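Local atomic coordinates of kinectin 1 (Kinesin receptor) (Legionella pneumophila, PDB entry 4MU6), a protein that is of unknown molecular function but is an effector of a bacterial pathogen, here represented by its N-terminal coiled-coil domain. Residues 256-259 and 260-264; 43-46 and 47-51; 16-19 and 20-24; 6-10 and 11-15. One frame throughout, in Å; residues are numbered along the deposited sequence.

Interaction 1 (256-259 and 260-264); sequences DQIN and YPLFL
Ile-258 and Leu-262 lie side by side on one face of helix 227-273, their branches pointing the same way. The contact is between the branch ends, CD1 of Ile-258 and CD1 of Leu-262, 4.1 Å apart. One turn of backbone joins the same two residues. Leu-262 N donates to Ile-258 O at 3.3 Å, a weak bond. The next bond is firmer: Phe-263 N reaches Asn-259 O at 3.0 Å, with a C=O...N angle of 164°. The weakness just before it lies next to Pro-261. Proline has no N-H to give to the turn before, and its ring carbon CD sits 3.4 Å from Ile-258 O instead. The helix opens here. Asp-256 O and Tyr-260 N are 4.7 Å apart, too far for a direct bond. Water 1 fills the gap: it donates to Asp-256 O at 2.7 Å and accepts from Tyr-260 N at a short 2.5 Å. Where the turn opens, phi of Ile-258 has moved off the usual helical value to -103°, and psi to -4°.

The second shell ties down the residues just before the proline. Asn-259 turns its amide out of the turn, and OD1 accepts from Ile-42 N. Tyr-260 also extends away from the turn, and its OH bonds to Ile-36 O. Tyr-260 is thus tied to the end of helix 29-38, Asn-259 to the loop just before helix 43-105. Ile-258 and Leu-262 pack on Val-14 of helix 10-22. This is a proline kink in a long helix of the domain's helical bundle, with a water bridging the opened turn.

Interaction 2 (43-46 and 47-51); sequences PWIH and SSVTA
The imidazole of His-46 and the hydroxyl of Thr-50 meet one turn apart, their side chains crossing obliquely. Thr-50 OG1 stands 3.6 Å above the ring plane, over its centre, so it meets a face and not an edge. The nearest ring atom is His-46 NE2, 3.6 Å from Thr-50 OG1. The hydroxyl is held there by a bond to backbone: Thr-50 OG1 donates to His-46 O at 2.7 Å. With chi1 at -62°, OG1 lies beside its own N and faces back down the helix to that carbonyl. Thr-50 N donates to the same oxygen at 2.9 Å, and the two donors come from opposite faces of the carbonyl plane. His-46 O is therefore gripped twice.

These are the first turns of the long helix 43-105, which opens at Pro-43. Serine and threonine side chains that return to the carbonyl four residues earlier are a common feature of helices. Ser-47 does the same: both its N, at 3.0 Å, and its OG, at 3.1 Å, donate to Pro-43 O, again from opposite faces. Ser-48 behaves differently. Its chi1 of 88° puts OG between its own N and carbonyl carbon, and OG probably forms a hydrogen bond with His-17 ND1 of helix 10-22.

On the buried side Ile-45 and Val-49 follow each other. Ile-45 CG2 and Val-49 CG2 are 4.4 Å apart. Val-49 N bonds to Ile-45 O at 2.9 Å in a nearly straight line, the N-H...O angle being 172°. Ile-45 also packs on Asn-259 and Phe-263 of helix 227-273, and His-46 packs on Asp-256 and Ile-252.

Interaction 3 (16-19 and 20-24); sequences EHIK and QFLAD
Ile-18 and Leu-22 owe their meeting to matching first torsions, -71° and -69°. In Ile-18 this places CG2 anti to the backbone N and beside its own carbonyl. In Leu-22 it places CG beside the backbone N, which faces back along the helix toward Ile-18. The second torsion of Leu-22 is extended and brings CD1 to within 3.7 Å of Ile-18 CG2. The two side chains run side by side and point the same way. The same leucine covers the carbonyl of Ile-18, with CG 3.6 Å from Ile-18 O. That oxygen accepts from Leu-22 N at 2.9 Å, nearly in line with its C=O bond.

Phe-21 has CG anti to its N, which carries the ring away from the preceding turn. Its CB stays closest, 3.4 Å from Ile-18 O and 3.5 Å from His-17 O. The bond from Phe-21 N to His-17 O is longer, 3.2 Å, and its donor stands above the carbonyl plane. Gln-20 N to Glu-16 O, at 3.0 Å, completes the run of helical bonds. Lys-19 and Gln-20 lie on the exposed side.

After this turn the chain leaves the helix for a loop. There Asp-24 OD1 accepts from Glu-26 N. The helix is two-sided in its packing. Ile-18 and Leu-22 rest on Glu-266 of helix 227-273, and His-17 and Phe-21 rest on Ile-45 of helix 43-105. This is the amphipathic pattern of a short helix set against a pair of long helices in a helical bundle.

Interaction 4 (6-10 and 11-15); sequences ANCNI and EELVT
Asn-9 is the N-cap of helix 10-22, and its side chain accepts from the backbone N of Glu-12. With CG anti to the backbone N (chi1 -173°), the amide turns onto the first turn. Asn-9 OD1 then accepts from Glu-12 N at 3.1 Å. The N-H points well at the oxygen (166°), but the donor stands above the amide plane, 56° out of it. The Glu-12 side chain crosses that of Asn-9 at about a right angle. Its OE1 comes 3.5 Å from Asn-9 ND2.

Before the cap, Cys-8 sends SG to Leu-13 CD2, 3.9 Å away. This pairing of the residue before the N-cap with the fourth residue after it is the hydrophobic staple. Leu-13 N also bonds to Asn-9 O at 3.1 Å.

Val-14 lays CG2 against Ile-10 O, 3.1 Å away, a tight approach. Thr-15 swings OG1 back to Glu-11 O, at 2.8 Å. Thr-15 N reaches that oxygen from the opposite face of its plane.

The cap satisfies a backbone N-H that has no helical carbonyl before it. The carboxylates of Glu-11 and Glu-12 near this end would probably interact favourably with the helix dipole.

From the N terminus, interaction 4 starts helix 10-22 and interaction 3 covers its last turns. Interaction 2 follows at the start of helix 43-105, and interaction 1 lies far later, on helix 227-273. Each is local, so none closes a long loop, and in sequence they stand in series without nesting or crossing. In space they meet at one end of the elongated domain, with centres 11 to 15 Å apart. Val-49 packs on Leu-13, and Trp-44 on Phe-21. Leu-262 touches Thr-15 and Ile-18. Phe-263 meets Phe-21. The short first helix is thereby tied to both long helices.

Interaction 1 (256-259 and 260-264)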
loop_
_atom_site.group_PDB
_atom_site.type_symbol
_atom_site.label_atom_id
_atom_site.label_comp_id
_atom_site.label_asym_id
_atom_site.label_seq_id
_atom_site.Cartn_x
_atom_site.Cartn_y
_atom_site.Cartn_z
ATOM N N ASP A 256 31.584 10.291 -12.933
ATOM C CA ASP A 256 32.364 9.877 -14.093
ATOM C C ASP A 256 33.017 11.092 -14.752
ATOM O O ASP A 256 34.199 11.068 -15.085
ATOM C CB ASP A 256 31.461 9.169 -15.108
ATOM C CG ASP A 256 32.192 8.797 -16.390
ATOM O OD1 ASP A 256 32.440 9.692 -17.236
ATOM O OD2 ASP A 256 32.504 7.600 -16.556
ATOM N N GLN A 257 32.237 12.153 -14.939
ATOM C CA GLN A 257 32.713 13.344 -15.645
ATOM C C GLN A 257 33.898 14.025 -14.966
ATOM O O GLN A 257 34.781 14.562 -15.632
ATOM C CB GLN A 257 31.579 14.359 -15.796
ATOM C CG GLN A 257 30.540 13.985 -16.823
ATOM C CD GLN A 257 31.083 14.041 -18.234
ATOM O OE1 GLN A 257 31.581 13.043 -18.762
ATOM N NE2 GLN A 257 30.993 15.215 -18.855
ATOM N N ILE A 258 33.914 13.997 -13.639
ATOM C CA ILE A 258 34.894 14.765 -12.884
ATOM C C ILE A 258 36.043 13.925 -12.321
ATOM O O ILE A 258 36.955 14.467 -11.715
ATOM C CB ILE A 258 34.225 15.500 -11.713
ATOM C CG1 ILE A 258 33.683 14.489 -10.700
ATOM C CG2 ILE A 258 33.121 16.427 -12.219
ATOM C CD1 ILE A 258 33.179 15.124 -9.417
ATOM N N ASN A 259 35.979 12.609 -12.507
ATOM C CA ASN A 259 36.967 11.678 -11.971
ATOM C C ASN A 259 38.393 12.019 -12.418
ATOM O O ASN A 259 39.278 12.253 -11.588
ATOM C CB ASN A 259 36.613 10.255 -12.408
ATOM C CG ASN A 259 37.515 9.193 -11.789
ATOM O OD1 ASN A 259 38.617 8.951 -12.277
ATOM N ND2 ASN A 259 37.021 8.511 -10.742
ATOM N N TYR A 260 38.616 12.036 -13.727
ATOM C CA TYR A 260 39.961 12.227 -14.252
ATOM C C TYR A 260 40.641 13.543 -13.827
ATOM O O TYR A 260 41.782 13.512 -13.360
ATOM C CB TYR A 260 40.009 12.044 -15.777
ATOM C CG TYR A 260 41.402 12.245 -16.319
ATOM C CD1 TYR A 260 42.337 11.226 -16.251
ATOM C CD2 TYR A 260 41.792 13.465 -16.883
ATOM C CE1 TYR A 260 43.625 11.399 -16.733
ATOM C CE2 TYR A 260 43.083 13.655 -17.360
ATOM C CZ TYR A 260 43.995 12.618 -17.278
ATOM O OH TYR A 260 45.270 12.771 -17.751
ATOM N N PRO A 261 39.960 14.698 -13.986
ATOM C CA PRO A 261 40.673 15.927 -13.600
ATOM C C PRO A 261 41.004 15.964 -12.103
ATOM O O PRO A 261 42.054 16.483 -11.721
ATOM C CB PRO A 261 39.695 17.050 -13.958
ATOM C CG PRO A 261 38.726 16.438 -14.953
ATOM C CD PRO A 261 38.651 14.977 -14.612
ATOM N N LEU A 262 40.133 15.402 -11.273
ATOM C CA LEU A 262 40.377 15.390 -9.835
ATOM C C LEU A 262 41.563 14.495 -9.510
ATOM O O LEU A 262 42.398 14.819 -8.661
ATOM C CB LEU A 262 39.134 14.903 -9.072
ATOM C CG LEU A 262 38.005 15.902 -8.803
ATOM C CD1 LEU A 262 36.933 15.273 -7.898
ATOM C CD2 LEU A 262 38.555 17.172 -8.169
ATOM N N PHE A 263 41.639 13.363 -10.197
ATOM C CA PHE A 263 42.718 12.418 -9.966
ATOM C C PHE A 263 44.077 13.038 -10.303
ATOM O O PHE A 263 45.069 12.828 -9.599
ATOM C CB PHE A 263 42.507 11.166 -10.807
ATOM C CG PHE A 263 43.654 10.193 -10.742
ATOM C CD1 PHE A 263 43.779 9.318 -9.672
ATOM C CD2 PHE A 263 44.598 10.142 -11.759
ATOM C CE1 PHE A 263 44.832 8.406 -9.610
ATOM C CE2 PHE A 263 45.647 9.239 -11.703
ATOM C CZ PHE A 263 45.764 8.368 -10.632
ATOM N N LEU A 264 44.109 13.786 -11.399
ATOM C CA LEU A 264 45.329 14.448 -11.837
ATOM C C LEU A 264 45.810 15.437 -10.765
ATOM O O LEU A 264 46.991 15.454 -10.414
ATOM C CB LEU A 264 45.103 15.123 -13.190
ATOM C CG LEU A 264 46.242 14.941 -14.198
ATOM C CD1 LEU A 264 46.452 13.464 -14.536
ATOM C CD2 LEU A 264 46.003 15.772 -15.462
HETATM O O HOH W 1 36.769 11.748 -15.455
#

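Interaction 2 (43-46 and 47-51)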
loop_
_atom_site.group_PDB
_atom_site.type_symbol
_atom_site.label_atom_id
_atom_site.label_comp_id
_atom_site.label_asym_id
_atom_site.label_seq_id
_atom_site.Cartn_x
_atom_site.Cartn_y
_atom_site.Cartn_z
ATOM N N PRO A 43 39.472 3.366 -13.489
ATOM C CA PRO A 43 38.458 2.309 -13.374
ATOM C C PRO A 43 38.281 1.792 -11.961
ATOM O O PRO A 43 37.142 1.571 -11.563
ATOM C CB PRO A 43 38.994 1.204 -14.294
ATOM C CG PRO A 43 39.716 1.961 -15.356
ATOM C CD PRO A 43 40.417 3.082 -14.584
ATOM N N TRP A 44 39.367 1.594 -11.221
ATOM C CA TRP A 44 39.229 1.138 -9.840
ATOM C C TRP A 44 38.459 2.146 -8.989
ATOM O O TRP A 44 37.643 1.776 -8.154
ATOM C CB TRP A 44 40.592 0.867 -9.203
ATOM C CG TRP A 44 40.477 0.360 -7.788
ATOM C CD1 TRP A 44 40.455 1.110 -6.639
ATOM C CD2 TRP A 44 40.345 -1.006 -7.377
ATOM N NE1 TRP A 44 40.326 0.288 -5.543
ATOM C CE2 TRP A 44 40.260 -1.014 -5.968
ATOM C CE3 TRP A 44 40.285 -2.224 -8.065
ATOM C CZ2 TRP A 44 40.129 -2.191 -5.234
ATOM C CZ3 TRP A 44 40.154 -3.398 -7.331
ATOM C CH2 TRP A 44 40.072 -3.370 -5.931
ATOM N N ILE A 45 38.736 3.424 -9.201
ATOM C CA ILE A 45 38.121 4.473 -8.401
ATOM C C ILE A 45 36.653 4.687 -8.780
ATOM O O ILE A 45 35.784 4.842 -7.915
ATOM C CB ILE A 45 38.904 5.794 -8.529
ATOM C CG1 ILE A 45 40.351 5.585 -8.076
ATOM C CG2 ILE A 45 38.246 6.889 -7.709
ATOM C CD1 ILE A 45 41.296 6.771 -8.370
ATOM N N HIS A 46 36.373 4.696 -10.075
ATOM C CA HIS A 46 34.997 4.862 -10.515
ATOM C C HIS A 46 34.106 3.701 -10.067
ATOM O O HIS A 46 32.935 3.910 -9.744
ATOM C CB HIS A 46 34.887 5.050 -12.025
ATOM C CG HIS A 46 33.532 5.517 -12.450
ATOM N ND1 HIS A 46 32.940 6.640 -11.911
ATOM C CD2 HIS A 46 32.633 4.991 -13.311
ATOM C CE1 HIS A 46 31.742 6.798 -12.443
ATOM N NE2 HIS A 46 31.533 5.814 -13.299
ATOM N N SER A 47 34.668 2.491 -10.040
ATOM C CA SER A 47 33.995 1.338 -9.449
ATOM C C SER A 47 33.645 1.574 -7.989
ATOM O O SER A 47 32.495 1.377 -7.597
ATOM C CB SER A 47 34.838 0.068 -9.572
ATOM O OG SER A 47 34.814 -0.425 -10.896
ATOM N N SER A 48 34.617 2.008 -7.182
ATOM C CA SER A 48 34.330 2.217 -5.763
ATOM C C SER A 48 33.316 3.353 -5.492
ATOM O O SER A 48 32.473 3.216 -4.606
ATOM C CB SER A 48 35.615 2.346 -4.919
ATOM O OG SER A 48 36.099 3.674 -4.847
ATOM N N VAL A 49 33.392 4.459 -6.236
ATOM C CA VAL A 49 32.386 5.523 -6.137
ATOM C C VAL A 49 31.009 4.970 -6.542
ATOM O O VAL A 49 30.007 5.212 -5.872
ATOM C CB VAL A 49 32.722 6.713 -7.042
ATOM C CG1 VAL A 49 31.554 7.725 -7.080
ATOM C CG2 VAL A 49 34.010 7.378 -6.585
ATOM N N THR A 50 30.979 4.214 -7.636
ATOM C CA THR A 50 29.737 3.638 -8.136
ATOM C C THR A 50 29.080 2.693 -7.123
ATOM O O THR A 50 27.862 2.722 -6.976
ATOM C CB THR A 50 29.930 2.947 -9.515
ATOM O OG1 THR A 50 30.355 3.920 -10.482
ATOM C CG2 THR A 50 28.626 2.291 -10.012
ATOM N N ALA A 51 29.874 1.886 -6.413
ATOM C CA ALA A 51 29.328 0.967 -5.400
ATOM C C ALA A 51 28.741 1.743 -4.227
ATOM O O ALA A 51 27.645 1.421 -3.743
ATOM C CB ALA A 51 30.395 -0.069 -4.909
#

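Interaction 3 (16-19 and 20-24)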
loop_
_atom_site.group_PDB
_atom_site.type_symbol
_atom_site.label_atom_id
_atom_site.label_comp_id
_atom_site.label_asym_id
_atom_site.label_seq_id
_atom_site.Cartn_x
_atom_site.Cartn_y
_atom_site.Cartn_z
ATOM N N GLU A 16 37.259 11.749 -1.908
ATOM C CA GLU A 16 37.501 10.820 -0.819
ATOM C C GLU A 16 37.980 9.495 -1.388
ATOM O O GLU A 16 38.921 8.894 -0.876
ATOM C CB GLU A 16 36.238 10.618 0.007
ATOM C CG GLU A 16 36.439 9.760 1.251
ATOM C CD GLU A 16 35.119 9.296 1.873
ATOM O OE1 GLU A 16 34.972 9.399 3.111
ATOM O OE2 GLU A 16 34.231 8.820 1.127
ATOM N N HIS A 17 37.351 9.057 -2.472
ATOM C CA HIS A 17 37.742 7.799 -3.099
ATOM C C HIS A 17 39.079 7.874 -3.850
ATOM O O HIS A 17 39.804 6.885 -3.940
ATOM C CB HIS A 17 36.628 7.279 -4.000
ATOM C CG HIS A 17 35.467 6.716 -3.243
ATOM N ND1 HIS A 17 35.215 5.365 -3.167
ATOM C CD2 HIS A 17 34.503 7.322 -2.509
ATOM C CE1 HIS A 17 34.138 5.161 -2.430
ATOM N NE2 HIS A 17 33.686 6.333 -2.019
ATOM N N ILE A 18 39.396 9.038 -4.399
ATOM C CA ILE A 18 40.714 9.235 -4.999
ATOM C C ILE A 18 41.790 9.201 -3.926
ATOM O O ILE A 18 42.812 8.543 -4.090
ATOM C CB ILE A 18 40.804 10.567 -5.737
ATOM C CG1 ILE A 18 39.963 10.506 -7.003
ATOM C CG2 ILE A 18 42.272 10.911 -6.080
ATOM C CD1 ILE A 18 39.710 11.860 -7.588
ATOM N N LYS A 19 41.556 9.918 -2.831
ATOM C CA LYS A 19 42.517 9.949 -1.736
ATOM C C LYS A 19 42.777 8.547 -1.181
ATOM O O LYS A 19 43.926 8.180 -0.910
ATOM C CB LYS A 19 42.042 10.894 -0.630
ATOM C CG LYS A 19 42.185 12.380 -0.960
ATOM C CD LYS A 19 41.757 13.224 0.222
ATOM C CE LYS A 19 42.025 14.692 -0.017
ATOM N NZ LYS A 19 42.309 15.391 1.273
ATOM N N GLN A 20 41.712 7.760 -1.029
ATOM C CA GLN A 20 41.844 6.405 -0.506
ATOM C C GLN A 20 42.711 5.550 -1.431
ATOM O O GLN A 20 43.551 4.769 -0.977
ATOM C CB GLN A 20 40.465 5.769 -0.294
ATOM C CG GLN A 20 40.523 4.321 0.142
ATOM C CD GLN A 20 41.328 4.138 1.409
ATOM O OE1 GLN A 20 41.329 5.000 2.291
ATOM N NE2 GLN A 20 42.033 3.016 1.504
ATOM N N PHE A 21 42.512 5.725 -2.733
ATOM C CA PHE A 21 43.294 5.019 -3.735
ATOM C C PHE A 21 44.764 5.438 -3.666
ATOM O O PHE A 21 45.659 4.594 -3.695
ATOM C CB PHE A 21 42.710 5.328 -5.109
ATOM C CG PHE A 21 43.443 4.684 -6.260
ATOM C CD1 PHE A 21 44.502 5.337 -6.882
ATOM C CD2 PHE A 21 43.047 3.453 -6.746
ATOM C CE1 PHE A 21 45.159 4.763 -7.955
ATOM C CE2 PHE A 21 43.701 2.873 -7.816
ATOM C CZ PHE A 21 44.760 3.524 -8.415
ATOM N N LEU A 22 45.008 6.745 -3.570
ATOM C CA LEU A 22 46.372 7.259 -3.521
ATOM C C LEU A 22 47.043 7.039 -2.158
ATOM O O LEU A 22 48.209 7.379 -1.978
ATOM C CB LEU A 22 46.419 8.736 -3.947
ATOM C CG LEU A 22 46.113 8.970 -5.434
ATOM C CD1 LEU A 22 45.918 10.448 -5.780
ATOM C CD2 LEU A 22 47.192 8.348 -6.316
ATOM N N ALA A 23 46.313 6.464 -1.203
ATOM C CA ALA A 23 46.914 6.070 0.070
ATOM C C ALA A 23 47.852 4.896 -0.159
ATOM O O ALA A 23 48.703 4.598 0.667
ATOM C CB ALA A 23 45.850 5.702 1.081
ATOM N N ASP A 24 47.671 4.226 -1.293
ATOM C CA ASP A 24 48.542 3.136 -1.726
ATOM C C ASP A 24 49.969 3.647 -1.997
ATOM O O ASP A 24 50.215 4.404 -2.932
ATOM C CB ASP A 24 47.950 2.492 -2.982
ATOM C CG ASP A 24 48.549 1.139 -3.292
ATOM O OD1 ASP A 24 49.755 0.925 -3.032
ATOM O OD2 ASP A 24 47.803 0.284 -3.811
#

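Interaction 4 (6-10 and 11-15)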
loop_
_atom_site.group_PDB
_atom_site.type_symbol
_atom_site.label_atom_id
_atom_site.label_comp_id
_atom_site.label_asym_id
_atom_site.label_seq_id
_atom_site.Cartn_x
_atom_site.Cartn_y
_atom_site.Cartn_z
ATOM N N ALA A 6 20.167 12.539 -2.096
ATOM C CA ALA A 6 19.795 13.947 -2.116
ATOM C C ALA A 6 20.825 14.838 -1.448
ATOM O O ALA A 6 20.890 16.033 -1.732
ATOM C CB ALA A 6 18.434 14.145 -1.462
ATOM N N ASN A 7 21.626 14.257 -0.560
ATOM C CA ASN A 7 22.618 15.020 0.189
ATOM C C ASN A 7 24.054 14.740 -0.250
ATOM O O ASN A 7 25.007 15.138 0.424
ATOM C CB ASN A 7 22.458 14.770 1.688
ATOM C CG ASN A 7 21.165 15.339 2.231
ATOM O OD1 ASN A 7 20.907 16.539 2.111
ATOM N ND2 ASN A 7 20.326 14.476 2.805
ATOM N N CYS A 8 24.204 14.067 -1.385
ATOM C CA CYS A 8 25.528 13.710 -1.878
ATOM C C CYS A 8 26.221 14.891 -2.549
ATOM O O CYS A 8 25.724 15.440 -3.535
ATOM C CB CYS A 8 25.449 12.529 -2.851
ATOM S SG CYS A 8 27.060 11.845 -3.350
ATOM N N ASN A 9 27.361 15.281 -1.990
ATOM C CA ASN A 9 28.286 16.198 -2.645
ATOM C C ASN A 9 29.166 15.348 -3.536
ATOM O O ASN A 9 30.075 14.697 -3.050
ATOM C CB ASN A 9 29.160 16.881 -1.600
ATOM C CG ASN A 9 30.031 17.986 -2.185
ATOM O OD1 ASN A 9 30.620 17.841 -3.260
ATOM N ND2 ASN A 9 30.107 19.103 -1.475
ATOM N N ILE A 10 28.898 15.334 -4.834
ATOM C CA ILE A 10 29.572 14.381 -5.711
ATOM C C ILE A 10 31.093 14.607 -5.787
ATOM O O ILE A 10 31.867 13.652 -5.863
ATOM C CB ILE A 10 28.914 14.336 -7.116
ATOM C CG1 ILE A 10 29.356 13.094 -7.890
ATOM C CG2 ILE A 10 29.204 15.595 -7.886
ATOM C CD1 ILE A 10 28.778 11.809 -7.328
ATOM N N GLU A 11 31.517 15.866 -5.730
ATOM C CA GLU A 11 32.935 16.204 -5.809
ATOM C C GLU A 11 33.678 15.690 -4.585
ATOM O O GLU A 11 34.765 15.114 -4.686
ATOM C CB GLU A 11 33.116 17.718 -5.934
ATOM C CG GLU A 11 34.556 18.148 -6.082
ATOM C CD GLU A 11 34.700 19.618 -6.454
ATOM O OE1 GLU A 11 33.902 20.114 -7.289
ATOM O OE2 GLU A 11 35.613 20.277 -5.909
ATOM N N GLU A 12 33.082 15.897 -3.421
ATOM C CA GLU A 12 33.677 15.440 -2.174
ATOM C C GLU A 12 33.732 13.905 -2.097
ATOM O O GLU A 12 34.656 13.339 -1.515
ATOM C CB GLU A 12 32.881 16.013 -1.011
ATOM C CG GLU A 12 33.511 15.851 0.339
ATOM C CD GLU A 12 32.658 16.476 1.419
ATOM O OE1 GLU A 12 31.852 17.372 1.084
ATOM O OE2 GLU A 12 32.777 16.065 2.593
ATOM N N LEU A 13 32.752 13.233 -2.692
ATOM C CA LEU A 13 32.750 11.769 -2.681
ATOM C C LEU A 13 33.880 11.212 -3.544
ATOM O O LEU A 13 34.638 10.340 -3.110
ATOM C CB LEU A 13 31.405 11.209 -3.151
ATOM C CG LEU A 13 31.309 9.677 -3.218
ATOM C CD1 LEU A 13 31.537 9.078 -1.857
ATOM C CD2 LEU A 13 29.959 9.244 -3.746
ATOM N N VAL A 14 33.989 11.719 -4.766
ATOM C CA VAL A 14 35.033 11.262 -5.678
ATOM C C VAL A 14 36.414 11.527 -5.080
ATOM O O VAL A 14 37.305 10.675 -5.148
ATOM C CB VAL A 14 34.888 11.924 -7.062
ATOM C CG1 VAL A 14 35.969 11.442 -8.017
ATOM C CG2 VAL A 14 33.493 11.619 -7.635
ATOM N N THR A 15 36.564 12.686 -4.450
ATOM C CA THR A 15 37.833 13.070 -3.846
ATOM C C THR A 15 38.229 12.094 -2.748
ATOM O O THR A 15 39.385 11.666 -2.668
ATOM C CB THR A 15 37.765 14.487 -3.248
ATOM O OG1 THR A 15 37.538 15.434 -4.295
ATOM C CG2 THR A 15 39.067 14.831 -2.550
#